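Local coordinates for periplasmic binding protein (Veillonella parvula, PDB 4MO9) that probably captures a solute, perhaps an iron-siderophore complex, and delivers it to an ABC transporter, at residues Glu152-Ile161 with Ala174-Thr182; Trp224-Ala233 with Val326-Tyr335. One frame throughout, in Å; residues are numbered along the deposited sequence.

In the fold
Two helix contacts in series along the chain show how a long helix can join the lobes of a binding protein. Contact 1 (152-161 with 174-182) pairs helix 154-168 with the first half of helix 171-194; contact 2 (224-233 with 326-335) packs helix 224-230 on helix 324-334, which also lies against that long helix. Their centres are about 19 Å apart, yet they touch: Tyr-181 OH is 3.5 Å from Phe-327 CE1, and Glu-152 CD is 3.7 Å from Leu-227 CD2. Neither forms the trimethylamine oxide pocket of Trp-45, Ala-48, Ser-73 and Arg-78: the side chains of Glu-152 and Trp-224 lie about 13 and 12 Å from that ligand.

Contact 1: Glu152-Ile161 with Ala174-Thr182; sequences EKLESHQKSI and AAEISKFYT
His-157 and Tyr-181 meet on the buried side of the helix pair. Their rings lie nearly parallel, with planes 13° apart, but are slid so far past each other, centroids 4.4 Å apart, that they barely overlap. The phenol oxygen of Tyr-181 sits 3.2 Å above the imidazole plane, over its centre. Tyr-181 gets there with CG anti to its own backbone N (chi1 -175°), and its hydroxyl is hydrogen-bonded to Asp-323. Leu-154 CD1 closes the edge of the tyrosine ring, 4.0 Å from Tyr-181 CD2. From the rim of the imidazole, NE2 makes a weak bond to Glu-152 OE1, while the other oxygen of that carboxylate is held by the backbone N of Arg-319. Replacing His-157 by an alanine would probably take the flat neighbour from one face of Tyr-181 and the weak donor from Glu-152 OE1. At the far end, Ile-161 sends CD1 to within 4.0 Å of Ile-177 CG2 and lays CG2 near the backbone of Ala-174.

The opposite flank is polar and more open to solvent. Gln-158, extended beyond CG, gives its NE2 hydrogen to Thr-182 OG1 at 2.9 Å, nearly straight and within the amide plane. The threonine hydroxyl spends its own proton on Ser-178 O, which also accepts Thr-182 N from the other face of its plane, so the rotation of the hydroxyl is fixed. A water bridges Gln-158 O and Ser-178 OG.

With axes 9.4 Å apart and nearly antiparallel at 163°, this is a helical hairpin, one arm of which is the beginning of the long helix 171-194, consistent with the interdomain backbone helix of TroA-like binding proteins.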
loop_
_atom_site.group_PDB
_atom_site.type_symbol
_atom_site.label_atom_id
_atom_site.label_comp_id
_atom_site.label_asym_id
_atom_site.label_seq_id
_atom_site.Cartn_x
_atom_site.Cartn_y
_atom_site.Cartn_z
ATOM N N GLU A 152 8.939 3.365 2.894
ATOM C CA GLU A 152 8.877 4.161 1.669
ATOM C C GLU A 152 10.252 4.760 1.333
ATOM O O GLU A 152 10.361 5.945 0.988
ATOM C CB GLU A 152 7.813 5.260 1.778
ATOM C CG GLU A 152 6.414 4.765 2.191
ATOM C CD GLU A 152 5.677 4.020 1.076
ATOM O OE1 GLU A 152 6.337 3.542 0.113
ATOM O OE2 GLU A 152 4.427 3.900 1.162
ATOM N N LYS A 153 11.296 3.940 1.431
ATOM C CA LYS A 153 12.612 4.346 0.960
ATOM C C LYS A 153 12.981 3.444 -0.199
ATOM O O LYS A 153 12.734 2.226 -0.148
ATOM C CB LYS A 153 13.671 4.194 2.049
ATOM C CG LYS A 153 13.409 4.934 3.345
ATOM C CD LYS A 153 14.513 4.572 4.334
ATOM C CE LYS A 153 14.257 5.106 5.735
ATOM N NZ LYS A 153 15.336 4.632 6.657
ATOM N N LEU A 154 13.580 4.026 -1.232
ATOM C CA LEU A 154 13.960 3.260 -2.417
ATOM C C LEU A 154 14.777 2.003 -2.077
ATOM O O LEU A 154 14.446 0.898 -2.527
ATOM C CB LEU A 154 14.733 4.151 -3.392
ATOM C CG LEU A 154 15.171 3.490 -4.700
ATOM C CD1 LEU A 154 13.962 2.986 -5.479
ATOM C CD2 LEU A 154 15.990 4.471 -5.529
ATOM N N GLU A 155 15.835 2.162 -1.284
ATOM C CA GLU A 155 16.682 1.019 -0.942
ATOM C C GLU A 155 15.916 -0.111 -0.225
ATOM O O GLU A 155 16.178 -1.300 -0.463
ATOM C CB GLU A 155 17.880 1.448 -0.097
ATOM C CG GLU A 155 18.821 0.272 0.201
ATOM C CD GLU A 155 19.741 0.510 1.382
ATOM O OE1 GLU A 155 19.620 1.566 2.042
ATOM O OE2 GLU A 155 20.588 -0.370 1.653
ATOM N N SER A 156 14.987 0.253 0.657
ATOM C CA SER A 156 14.192 -0.749 1.373
ATOM C C SER A 156 13.262 -1.509 0.433
ATOM O O SER A 156 13.091 -2.723 0.563
ATOM C CB SER A 156 13.385 -0.106 2.499
ATOM O OG SER A 156 14.245 0.358 3.518
ATOM N N HIS A 157 12.646 -0.799 -0.507
ATOM C CA HIS A 157 11.809 -1.464 -1.502
ATOM C C HIS A 157 12.662 -2.384 -2.365
ATOM O O HIS A 157 12.290 -3.532 -2.596
ATOM C CB HIS A 157 11.094 -0.452 -2.393
ATOM C CG HIS A 157 9.725 -0.084 -1.911
ATOM N ND1 HIS A 157 8.577 -0.418 -2.605
ATOM C CD2 HIS A 157 9.327 0.590 -0.812
ATOM C CE1 HIS A 157 7.526 0.039 -1.942
ATOM N NE2 HIS A 157 7.947 0.649 -0.854
ATOM N N GLN A 158 13.791 -1.878 -2.858
ATOM C CA GLN A 158 14.673 -2.695 -3.693
ATOM C C GLN A 158 15.144 -3.947 -2.953
ATOM O O GLN A 158 15.170 -5.059 -3.516
ATOM C CB GLN A 158 15.888 -1.877 -4.143
ATOM C CG GLN A 158 15.554 -0.707 -5.084
ATOM C CD GLN A 158 16.792 0.098 -5.457
ATOM O OE1 GLN A 158 17.760 0.169 -4.682
ATOM N NE2 GLN A 158 16.784 0.687 -6.653
ATOM N N LYS A 159 15.554 -3.775 -1.703
ATOM C CA LYS A 159 16.124 -4.893 -0.962
ATOM C C LYS A 159 15.006 -5.891 -0.644
ATOM O O LYS A 159 15.218 -7.093 -0.672
ATOM C CB LYS A 159 16.827 -4.397 0.307
ATOM C CG LYS A 159 17.882 -5.328 0.868
ATOM C CD LYS A 159 19.205 -5.247 0.088
ATOM C CE LYS A 159 20.256 -6.193 0.696
ATOM N NZ LYS A 159 21.595 -6.192 0.009
ATOM N N SER A 160 13.805 -5.384 -0.375
ATOM C CA SER A 160 12.669 -6.246 -0.086
ATOM C C SER A 160 12.295 -7.091 -1.288
ATOM O O SER A 160 12.140 -8.318 -1.168
ATOM C CB SER A 160 11.475 -5.414 0.378
ATOM O OG SER A 160 11.826 -4.706 1.562
ATOM N N ILE A 161 12.152 -6.440 -2.445
ATOM C CA ILE A 161 11.875 -7.147 -3.697
ATOM C C ILE A 161 12.967 -8.187 -3.972
ATOM O O ILE A 161 12.690 -9.332 -4.343
ATOM C CB ILE A 161 11.798 -6.154 -4.869
ATOM C CG1 ILE A 161 10.574 -5.242 -4.699
ATOM C CG2 ILE A 161 11.743 -6.888 -6.223
ATOM C CD1 ILE A 161 10.555 -4.042 -5.645
ATOM N N ALA A 174 12.586 -10.630 -10.183
ATOM C CA ALA A 174 12.705 -9.659 -9.102
ATOM C C ALA A 174 13.454 -8.424 -9.613
ATOM O O ALA A 174 13.068 -7.300 -9.312
ATOM C CB ALA A 174 13.430 -10.283 -7.898
ATOM N N ALA A 175 14.527 -8.640 -10.384
ATOM C CA ALA A 175 15.261 -7.519 -10.989
ATOM C C ALA A 175 14.375 -6.653 -11.907
ATOM O O ALA A 175 14.489 -5.421 -11.907
ATOM C CB ALA A 175 16.512 -8.024 -11.740
ATOM N N GLU A 176 13.496 -7.281 -12.684
ATOM C CA GLU A 176 12.584 -6.520 -13.540
ATOM C C GLU A 176 11.638 -5.677 -12.700
ATOM O O GLU A 176 11.347 -4.533 -13.041
ATOM C CB GLU A 176 11.738 -7.451 -14.393
ATOM C CG GLU A 176 12.512 -8.378 -15.306
ATOM C CD GLU A 176 11.609 -9.449 -15.893
ATOM O OE1 GLU A 176 10.401 -9.157 -16.070
ATOM O OE2 GLU A 176 12.100 -10.572 -16.159
ATOM N N ILE A 177 11.134 -6.257 -11.617
ATOM C CA ILE A 177 10.166 -5.557 -10.776
ATOM C C ILE A 177 10.843 -4.382 -10.075
ATOM O O ILE A 177 10.270 -3.290 -9.991
ATOM C CB ILE A 177 9.517 -6.514 -9.750
ATOM C CG1 ILE A 177 8.670 -7.561 -10.489
ATOM C CG2 ILE A 177 8.661 -5.752 -8.747
ATOM C CD1 ILE A 177 8.213 -8.737 -9.585
ATOM N N SER A 178 12.060 -4.609 -9.585
ATOM C CA SER A 178 12.849 -3.570 -8.927
ATOM C C SER A 178 13.166 -2.414 -9.874
ATOM O O SER A 178 13.115 -1.238 -9.483
ATOM C CB SER A 178 14.155 -4.167 -8.397
ATOM O OG SER A 178 14.866 -3.195 -7.650
ATOM N N LYS A 179 13.492 -2.735 -11.120
ATOM C CA LYS A 179 13.806 -1.690 -12.091
ATOM C C LYS A 179 12.550 -0.934 -12.494
ATOM O O LYS A 179 12.586 0.288 -12.676
ATOM C CB LYS A 179 14.522 -2.274 -13.315
ATOM C CG LYS A 179 15.960 -2.703 -13.021
ATOM C CD LYS A 179 16.587 -3.347 -14.241
ATOM C CE LYS A 179 18.017 -3.801 -13.942
ATOM N NZ LYS A 179 18.628 -4.394 -15.157
ATOM N N PHE A 180 11.437 -1.649 -12.636
ATOM C CA PHE A 180 10.151 -0.999 -12.920
ATOM C C PHE A 180 9.849 0.035 -11.846
ATOM O O PHE A 180 9.429 1.169 -12.137
ATOM C CB PHE A 180 9.028 -2.047 -12.944
ATOM C CG PHE A 180 7.650 -1.472 -13.157
ATOM C CD1 PHE A 180 7.074 -1.477 -14.428
ATOM C CD2 PHE A 180 6.922 -0.946 -12.094
ATOM C CE1 PHE A 180 5.788 -0.952 -14.633
ATOM C CE2 PHE A 180 5.636 -0.421 -12.295
ATOM C CZ PHE A 180 5.075 -0.424 -13.568
ATOM N N TYR A 181 10.025 -0.374 -10.594
ATOM C CA TYR A 181 9.748 0.485 -9.448
ATOM C C TYR A 181 10.733 1.646 -9.409
ATOM O O TYR A 181 10.338 2.816 -9.202
ATOM C CB TYR A 181 9.872 -0.307 -8.141
ATOM C CG TYR A 181 9.483 0.505 -6.927
ATOM C CD1 TYR A 181 8.156 0.567 -6.506
ATOM C CD2 TYR A 181 10.435 1.225 -6.210
ATOM C CE1 TYR A 181 7.786 1.324 -5.399
ATOM C CE2 TYR A 181 10.081 1.977 -5.096
ATOM C CZ TYR A 181 8.755 2.024 -4.698
ATOM O OH TYR A 181 8.394 2.785 -3.598
ATOM N N THR A 182 12.009 1.311 -9.589
ATOM C CA THR A 182 13.099 2.277 -9.504
ATOM C C THR A 182 13.030 3.329 -10.608
ATOM O O THR A 182 13.250 4.520 -10.317
ATOM C CB THR A 182 14.485 1.569 -9.535
ATOM O OG1 THR A 182 14.550 0.617 -8.465
ATOM C CG2 THR A 182 15.634 2.575 -9.370
HETATM O O HOH W 1 16.404 -4.830 -6.247
#

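Contact 2: Trp224-Ala233 with Val326-Tyr335; sequences WGALATMAGA and VFEYLAKTFY
Leu-227 and Leu-330 begin the apolar core of this contact, with Leu-227 CB 3.5 Å from Leu-330 CD1. On one flank of that pair Val-326 points CG1 at the six-membered ring of Trp-224, approaching it obliquely. At the C-terminal end of helix 224-230 the methyl of Ala-231 lies 3.7 Å from Leu-330 CB, and it is small enough to let the backbones come together: the CA atoms of Ala-231 and Ala-331 are nearest neighbours at 4.9 Å.

Aromatic faces and edges form a second group. Leu-227 CD2 lies over the Phe-327 ring in a CH-pi contact, 29° off the normal, whereas selenomethionine Met-230, bent at chi3 (53°), brings CE up to the edge of the same ring, 3.9 Å from Phe-327 CE2. The methyl of Ala-233 sits closer still over Phe-334, 3.5 Å from CB to the ring centroid; Leu-330 O lies over the opposite face of that ring.

Polar contacts gather where the helix ends. Gly-232, at positive phi, is the C-prime residue of a Schellman motif, and a CB there would clash with Tyr-335 CE1. Its carbonyl O accepts a hydrogen bond from Tyr-335 OH, at 2.5 Å so short that the exact length is doubtful. Ala-231 O is buried without a hydrogen-bond partner, lying instead at the edges of the Phe-334 and Tyr-335 rings, whose C-H groups may partly compensate it.

The helices cross at -57° with axes 9.2 Å apart. Behind them, Leu-330 and Phe-334 rest on strand 259-263 and Trp-224 reaches strand 310-313 as well, its NE1 bonded to His-315; Met-230, Phe-327 and Ala-331 meet the long helix 171-194, so the pair is sandwiched between the five-stranded sheet and that helix.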
loop_
_atom_site.group_PDB
_atom_site.type_symbol
_atom_site.label_atom_id
_atom_site.label_comp_id
_atom_site.label_asym_id
_atom_site.label_seq_id
_atom_site.Cartn_x
_atom_site.Cartn_y
_atom_site.Cartn_z
ATOM N N TRP A 224 0.671 8.640 4.378
ATOM C CA TRP A 224 0.340 9.595 3.316
ATOM C C TRP A 224 1.032 10.951 3.518
ATOM O O TRP A 224 1.376 11.639 2.542
ATOM C CB TRP A 224 -1.190 9.809 3.209
ATOM C CG TRP A 224 -1.873 8.683 2.500
ATOM C CD1 TRP A 224 -2.549 7.640 3.069
ATOM C CD2 TRP A 224 -1.901 8.458 1.085
ATOM N NE1 TRP A 224 -3.009 6.782 2.089
ATOM C CE2 TRP A 224 -2.625 7.262 0.862
ATOM C CE3 TRP A 224 -1.387 9.149 -0.017
ATOM C CZ2 TRP A 224 -2.856 6.753 -0.420
ATOM C CZ3 TRP A 224 -1.613 8.650 -1.286
ATOM C CH2 TRP A 224 -2.341 7.458 -1.480
ATOM N N GLY A 225 1.215 11.347 4.770
ATOM C CA GLY A 225 1.881 12.610 5.047
ATOM C C GLY A 225 3.352 12.570 4.657
ATOM O O GLY A 225 3.902 13.564 4.175
ATOM N N ALA A 226 3.996 11.426 4.875
ATOM C CA ALA A 226 5.395 11.282 4.473
ATOM C C ALA A 226 5.515 11.290 2.951
ATOM O O ALA A 226 6.409 11.931 2.389
ATOM C CB ALA A 226 6.006 10.008 5.054
ATOM N N LEU A 227 4.623 10.559 2.286
ATOM C CA LEU A 227 4.634 10.482 0.834
ATOM C C LEU A 227 4.365 11.847 0.200
ATOM O O LEU A 227 5.028 12.227 -0.773
ATOM C CB LEU A 227 3.595 9.471 0.349
ATOM C CG LEU A 227 3.868 8.010 0.710
ATOM C CD1 LEU A 227 2.645 7.162 0.372
ATOM C CD2 LEU A 227 5.080 7.504 -0.043
ATOM N N ALA A 228 3.404 12.584 0.742
ATOM C CA ALA A 228 3.082 13.907 0.191
ATOM C C ALA A 228 4.273 14.859 0.331
ATOM O O ALA A 228 4.581 15.632 -0.581
ATOM C CB ALA A 228 1.860 14.477 0.877
ATOM N N THR A 229 4.941 14.800 1.476
ATOM C CA THR A 229 6.150 15.594 1.690
ATOM C C THR A 229 7.268 15.248 0.695
ATOM O O THR A 229 7.906 16.143 0.132
ATOM C CB THR A 229 6.654 15.427 3.130
ATOM O OG1 THR A 229 5.666 15.954 4.027
ATOM C CG2 THR A 229 7.970 16.170 3.332
HETATM N N MSE A 230 7.497 13.957 0.465
HETATM C CA MSE A 230 8.532 13.535 -0.477
HETATM C C MSE A 230 8.217 13.964 -1.904
HETATM O O MSE A 230 9.127 14.162 -2.717
HETATM C CB MSE A 230 8.710 12.014 -0.436
HETATM C CG MSE A 230 9.080 11.481 0.934
HETATM SE SE MSE A 230 9.528 9.562 0.844
HETATM C CE MSE A 230 10.845 9.706 -0.582
ATOM N N ALA A 231 6.923 14.080 -2.205
ATOM C CA ALA A 231 6.458 14.470 -3.527
ATOM C C ALA A 231 6.343 15.989 -3.642
ATOM O O ALA A 231 5.804 16.495 -4.627
ATOM C CB ALA A 231 5.109 13.821 -3.826
ATOM N N GLY A 232 6.824 16.720 -2.638
ATOM C CA GLY A 232 6.981 18.159 -2.768
ATOM C C GLY A 232 5.804 19.002 -2.306
ATOM O O GLY A 232 5.654 20.149 -2.750
ATOM N N ALA A 233 4.974 18.463 -1.414
ATOM C CA ALA A 233 3.856 19.244 -0.875
ATOM C C ALA A 233 4.111 19.764 0.543
ATOM O O ALA A 233 4.939 19.214 1.286
ATOM C CB ALA A 233 2.576 18.439 -0.911
ATOM N N VAL A 326 1.739 5.653 -6.613
ATOM C CA VAL A 326 1.321 6.667 -5.642
ATOM C C VAL A 326 2.300 7.837 -5.660
ATOM O O VAL A 326 1.890 9.001 -5.610
ATOM C CB VAL A 326 1.252 6.098 -4.221
ATOM C CG1 VAL A 326 0.869 7.187 -3.235
ATOM C CG2 VAL A 326 0.238 4.964 -4.157
ATOM N N PHE A 327 3.591 7.527 -5.728
ATOM C CA PHE A 327 4.619 8.566 -5.848
ATOM C C PHE A 327 4.320 9.438 -7.066
ATOM O O PHE A 327 4.365 10.668 -6.988
ATOM C CB PHE A 327 6.024 7.941 -5.988
ATOM C CG PHE A 327 6.665 7.542 -4.679
ATOM C CD1 PHE A 327 6.407 6.297 -4.115
ATOM C CD2 PHE A 327 7.565 8.390 -4.039
ATOM C CE1 PHE A 327 7.016 5.908 -2.921
ATOM C CE2 PHE A 327 8.190 8.008 -2.829
ATOM C CZ PHE A 327 7.916 6.757 -2.276
ATOM N N GLU A 328 3.997 8.797 -8.187
ATOM C CA GLU A 328 3.672 9.521 -9.416
ATOM C C GLU A 328 2.393 10.346 -9.291
ATOM O O GLU A 328 2.338 11.503 -9.723
ATOM C CB GLU A 328 3.542 8.543 -10.582
ATOM C CG GLU A 328 4.859 7.882 -11.006
ATOM C CD GLU A 328 4.683 7.037 -12.250
ATOM O OE1 GLU A 328 3.572 6.480 -12.437
ATOM O OE2 GLU A 328 5.635 6.942 -13.057
ATOM N N TYR A 329 1.362 9.759 -8.690
ATOM C CA TYR A 329 0.079 10.466 -8.537
ATOM C C TYR A 329 0.215 11.713 -7.679
ATOM O O TYR A 329 -0.356 12.758 -7.991
ATOM C CB TYR A 329 -0.974 9.545 -7.920
ATOM C CG TYR A 329 -2.349 10.173 -7.880
ATOM C CD1 TYR A 329 -2.933 10.564 -6.680
ATOM C CD2 TYR A 329 -3.060 10.385 -9.054
ATOM C CE1 TYR A 329 -4.202 11.141 -6.654
ATOM C CE2 TYR A 329 -4.329 10.962 -9.039
ATOM C CZ TYR A 329 -4.891 11.339 -7.839
ATOM O OH TYR A 329 -6.152 11.912 -7.836
ATOM N N LEU A 330 0.966 11.611 -6.587
ATOM C CA LEU A 330 1.114 12.760 -5.696
ATOM C C LEU A 330 1.904 13.870 -6.385
ATOM O O LEU A 330 1.500 15.026 -6.355
ATOM C CB LEU A 330 1.790 12.354 -4.387
ATOM C CG LEU A 330 0.969 11.490 -3.435
ATOM C CD1 LEU A 330 1.873 10.936 -2.339
ATOM C CD2 LEU A 330 -0.181 12.297 -2.832
ATOM N N ALA A 331 3.016 13.517 -7.023
ATOM C CA ALA A 331 3.864 14.521 -7.681
ATOM C C ALA A 331 3.165 15.190 -8.858
ATOM O O ALA A 331 3.261 16.417 -9.055
ATOM C CB ALA A 331 5.173 13.888 -8.130
ATOM N N LYS A 332 2.458 14.387 -9.646
ATOM C CA LYS A 332 1.687 14.909 -10.780
ATOM C C LYS A 332 0.510 15.778 -10.319
ATOM O O LYS A 332 0.138 16.746 -10.999
ATOM C CB LYS A 332 1.206 13.753 -11.671
ATOM C CG LYS A 332 0.400 14.149 -12.905
ATOM C CD LYS A 332 0.027 12.887 -13.700
ATOM C CE LYS A 332 -0.630 13.196 -15.038
ATOM N NZ LYS A 332 0.333 13.639 -16.086
ATOM N N THR A 333 -0.070 15.453 -9.161
ATOM C CA THR A 333 -1.195 16.241 -8.627
ATOM C C THR A 333 -0.694 17.596 -8.137
ATOM O O THR A 333 -1.296 18.643 -8.415
ATOM C CB THR A 333 -1.886 15.496 -7.464
ATOM O OG1 THR A 333 -2.504 14.301 -7.966
ATOM C CG2 THR A 333 -2.946 16.371 -6.780
ATOM N N PHE A 334 0.421 17.568 -7.409
ATOM C CA PHE A 334 1.020 18.787 -6.879
ATOM C C PHE A 334 1.664 19.647 -7.965
ATOM O O PHE A 334 1.625 20.869 -7.879
ATOM C CB PHE A 334 2.049 18.454 -5.794
ATOM C CG PHE A 334 1.495 17.616 -4.671
ATOM C CD1 PHE A 334 0.174 17.754 -4.281
ATOM C CD2 PHE A 334 2.294 16.678 -4.014
ATOM C CE1 PHE A 334 -0.350 16.981 -3.256
ATOM C CE2 PHE A 334 1.773 15.899 -2.987
ATOM C CZ PHE A 334 0.440 16.058 -2.608
ATOM N N TYR A 335 2.275 19.008 -8.967
ATOM C CA TYR A 335 2.993 19.739 -10.022
ATOM C C TYR A 335 2.643 19.248 -11.437
ATOM O O TYR A 335 3.482 18.625 -12.104
ATOM C CB TYR A 335 4.508 19.614 -9.790
ATOM C CG TYR A 335 4.974 20.136 -8.444
ATOM C CD1 TYR A 335 5.204 19.270 -7.387
ATOM C CD2 TYR A 335 5.181 21.497 -8.231
ATOM C CE1 TYR A 335 5.629 19.733 -6.150
ATOM C CE2 TYR A 335 5.612 21.975 -6.994
ATOM C CZ TYR A 335 5.833 21.087 -5.957
ATOM O OH TYR A 335 6.266 21.533 -4.724
#